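Local coordinates for protein MYB21 (Trichomonas vaginalis, PDB 3OSG) that binds promoter DNA through its Myb R2R3 domain, the part present here, and probably acts as a sequence-specific transcription factor for RNA polymerase II, at residues Ala71-Val74 / Gln75-Glu79. Residues are numbered along the deposited sequence; the frame is centred on the assembly and turned at random.
Sequences ALLV and QKIQE
K76 crosses L72, one helical turn earlier, at a slant, and illustrates how a lysine can serve as apolar packing and as a charge at once. Its backbone N bonds to L72 O at 2.8 Å, nearly straight (N-H...O 171°). Side by side with that bond, K76 CB and CG each stand 3.5 Å from L72 O. With CG beside the backbone N, the chain bends at chi2 (-50°) and passes the leucine: K76 CG meets L72 CD1 at 3.9 Å, and CE stays 4.1 Å from the same methyl. Past that bend the chain runs extended through CD and CE, and NZ reaches E79 OE1 at 2.9 Å in a hydrogen-bonded salt bridge, on the syn side and 16° out of the carboxylate plane. A greasy stem and a charged tip thus share one flank of the helix.

In the next such pair the side chains meet through apolar atoms alone: I77 CD1 packs 3.7 Å from L73 CG, again obliquely. Separately, the backbone I77 N bonds to L73 O.

All of this belongs to helix 67-80, within a Myb-like DNA-binding domain of helix-turn-helix type. L73 and I77 face its interior, touching helices 84-88 and 96-109; V74 leans on I106 of the latter. L72 meets F91, and K76 adds a cation-pi contact with F90, in the loop joining those two helices.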
ATOM      1  N   ALA A  71       0.908   1.329  19.451  1.00 35.66           N
ATOM      2  CA  ALA A  71       0.038   1.454  20.616  1.00 36.18           C
ATOM      3  C   ALA A  71      -1.313   1.995  20.175  1.00 34.33           C
ATOM      4  O   ALA A  71      -2.361   1.487  20.571  1.00 35.60           O
ATOM      5  CB  ALA A  71       0.675   2.365  21.662  1.00 32.19           C
ATOM      6  N   LEU A  72      -1.290   3.013  19.328  1.00 33.61           N
ATOM      7  CA  LEU A  72      -2.533   3.504  18.743  1.00 37.06           C
ATOM      8  C   LEU A  72      -3.310   2.374  18.042  1.00 38.01           C
ATOM      9  O   LEU A  72      -4.525   2.248  18.211  1.00 34.08           O
ATOM     10  CB  LEU A  72      -2.253   4.660  17.785  1.00 33.15           C
ATOM     11  CG  LEU A  72      -3.486   5.335  17.179  1.00 37.19           C
ATOM     12  CD1 LEU A  72      -4.435   5.896  18.263  1.00 35.32           C
ATOM     13  CD2 LEU A  72      -3.053   6.433  16.222  1.00 40.53           C
ATOM     14  N   LEU A  73      -2.610   1.537  17.278  1.00 35.74           N
ATOM     15  CA  LEU A  73      -3.284   0.470  16.535  1.00 32.81           C
ATOM     16  C   LEU A  73      -4.000  -0.518  17.438  1.00 32.75           C
ATOM     17  O   LEU A  73      -5.101  -0.962  17.139  1.00 32.96           O
ATOM     18  CB  LEU A  73      -2.304  -0.298  15.645  1.00 31.73           C
ATOM     19  CG  LEU A  73      -2.973  -1.301  14.700  1.00 32.48           C
ATOM     20  CD1 LEU A  73      -4.142  -0.630  13.981  1.00 30.37           C
ATOM     21  CD2 LEU A  73      -1.972  -1.834  13.686  1.00 30.00           C
ATOM     22  N   VAL A  74      -3.371  -0.891  18.541  1.00 32.47           N
ATOM     23  CA  VAL A  74      -4.020  -1.836  19.437  1.00 34.00           C
ATOM     24  C   VAL A  74      -5.274  -1.195  20.035  1.00 35.86           C
ATOM     25  O   VAL A  74      -6.304  -1.848  20.162  1.00 39.88           O
ATOM     26  CB  VAL A  74      -3.074  -2.311  20.547  1.00 33.33           C
ATOM     27  CG1 VAL A  74      -1.844  -3.002  19.952  1.00 37.47           C
ATOM     28  CG2 VAL A  74      -2.639  -1.152  21.384  1.00 41.58           C
ATOM     29  N   GLN A  75      -5.193   0.087  20.378  1.00 30.62           N
ATOM     30  CA  GLN A  75      -6.355   0.797  20.917  1.00 38.41           C
ATOM     31  C   GLN A  75      -7.461   0.943  19.879  1.00 37.13           C
ATOM     32  O   GLN A  75      -8.626   0.641  20.148  1.00 37.28           O
ATOM     33  CB  GLN A  75      -5.955   2.177  21.446  1.00 44.41           C
ATOM     34  CG  GLN A  75      -7.120   3.152  21.605  1.00 49.69           C
ATOM     35  CD  GLN A  75      -6.700   4.470  22.248  1.00 58.84           C
ATOM     36  OE1 GLN A  75      -7.180   5.545  21.874  1.00 60.58           O
ATOM     37  NE2 GLN A  75      -5.786   4.391  23.217  1.00 63.77           N
ATOM     38  N   LYS A  76      -7.099   1.393  18.684  1.00 32.73           N
ATOM     39  CA  LYS A  76      -8.112   1.571  17.652  1.00 34.65           C
ATOM     40  C   LYS A  76      -8.797   0.267  17.237  1.00 32.84           C
ATOM     41  O   LYS A  76      -9.951   0.275  16.829  1.00 36.13           O
ATOM     42  CB  LYS A  76      -7.548   2.320  16.445  1.00 33.89           C
ATOM     43  CG  LYS A  76      -7.292   3.786  16.709  1.00 36.86           C
ATOM     44  CD  LYS A  76      -8.523   4.438  17.338  1.00 40.95           C
ATOM     45  CE  LYS A  76      -8.395   5.959  17.378  1.00 42.61           C
ATOM     46  NZ  LYS A  76      -9.293   6.569  18.404  1.00 50.88           N
ATOM     47  N   ILE A  77      -8.095  -0.854  17.340  1.00 35.59           N
ATOM     48  CA  ILE A  77      -8.697  -2.136  16.989  1.00 35.18           C
ATOM     49  C   ILE A  77      -9.623  -2.641  18.091  1.00 35.66           C
ATOM     50  O   ILE A  77     -10.573  -3.389  17.832  1.00 33.94           O
ATOM     51  CB  ILE A  77      -7.633  -3.216  16.695  1.00 35.37           C
ATOM     52  CG1 ILE A  77      -6.805  -2.825  15.469  1.00 36.35           C
ATOM     53  CG2 ILE A  77      -8.301  -4.546  16.439  1.00 32.05           C
ATOM     54  CD1 ILE A  77      -5.641  -3.768  15.202  1.00 39.65           C
ATOM     55  N   GLN A  78      -9.332  -2.255  19.326  1.00 37.40           N
ATOM     56  CA  GLN A  78     -10.263  -2.519  20.418  1.00 41.13           C
ATOM     57  C   GLN A  78     -11.523  -1.680  20.186  1.00 35.59           C
ATOM     58  O   GLN A  78     -12.635  -2.130  20.443  1.00 41.38           O
ATOM     59  CB  GLN A  78      -9.631  -2.185  21.773  1.00 37.93           C
ATOM     60  CG  GLN A  78      -8.407  -3.019  22.127  1.00 40.36           C
ATOM     61  CD  GLN A  78      -7.843  -2.688  23.503  1.00 42.28           C
ATOM     62  OE1 GLN A  78      -8.032  -3.438  24.459  1.00 45.41           O
ATOM     63  NE2 GLN A  78      -7.153  -1.558  23.605  1.00 44.85           N
ATOM     64  N   GLU A  79     -11.339  -0.466  19.680  1.00 39.07           N
ATOM     65  CA  GLU A  79     -12.459   0.429  19.423  1.00 37.81           C
ATOM     66  C   GLU A  79     -13.309   0.015  18.206  1.00 44.85           C
ATOM     67  O   GLU A  79     -14.533  -0.053  18.299  1.00 42.98           O
ATOM     68  CB  GLU A  79     -11.978   1.883  19.292  1.00 42.02           C
ATOM     69  CG  GLU A  79     -13.070   2.892  18.898  1.00 44.95           C
ATOM     70  CD  GLU A  79     -12.608   4.353  18.976  1.00 56.08           C
ATOM     71  OE1 GLU A  79     -11.379   4.599  19.034  1.00 57.54           O
ATOM     72  OE2 GLU A  79     -13.477   5.261  18.979  1.00 57.62           O
TER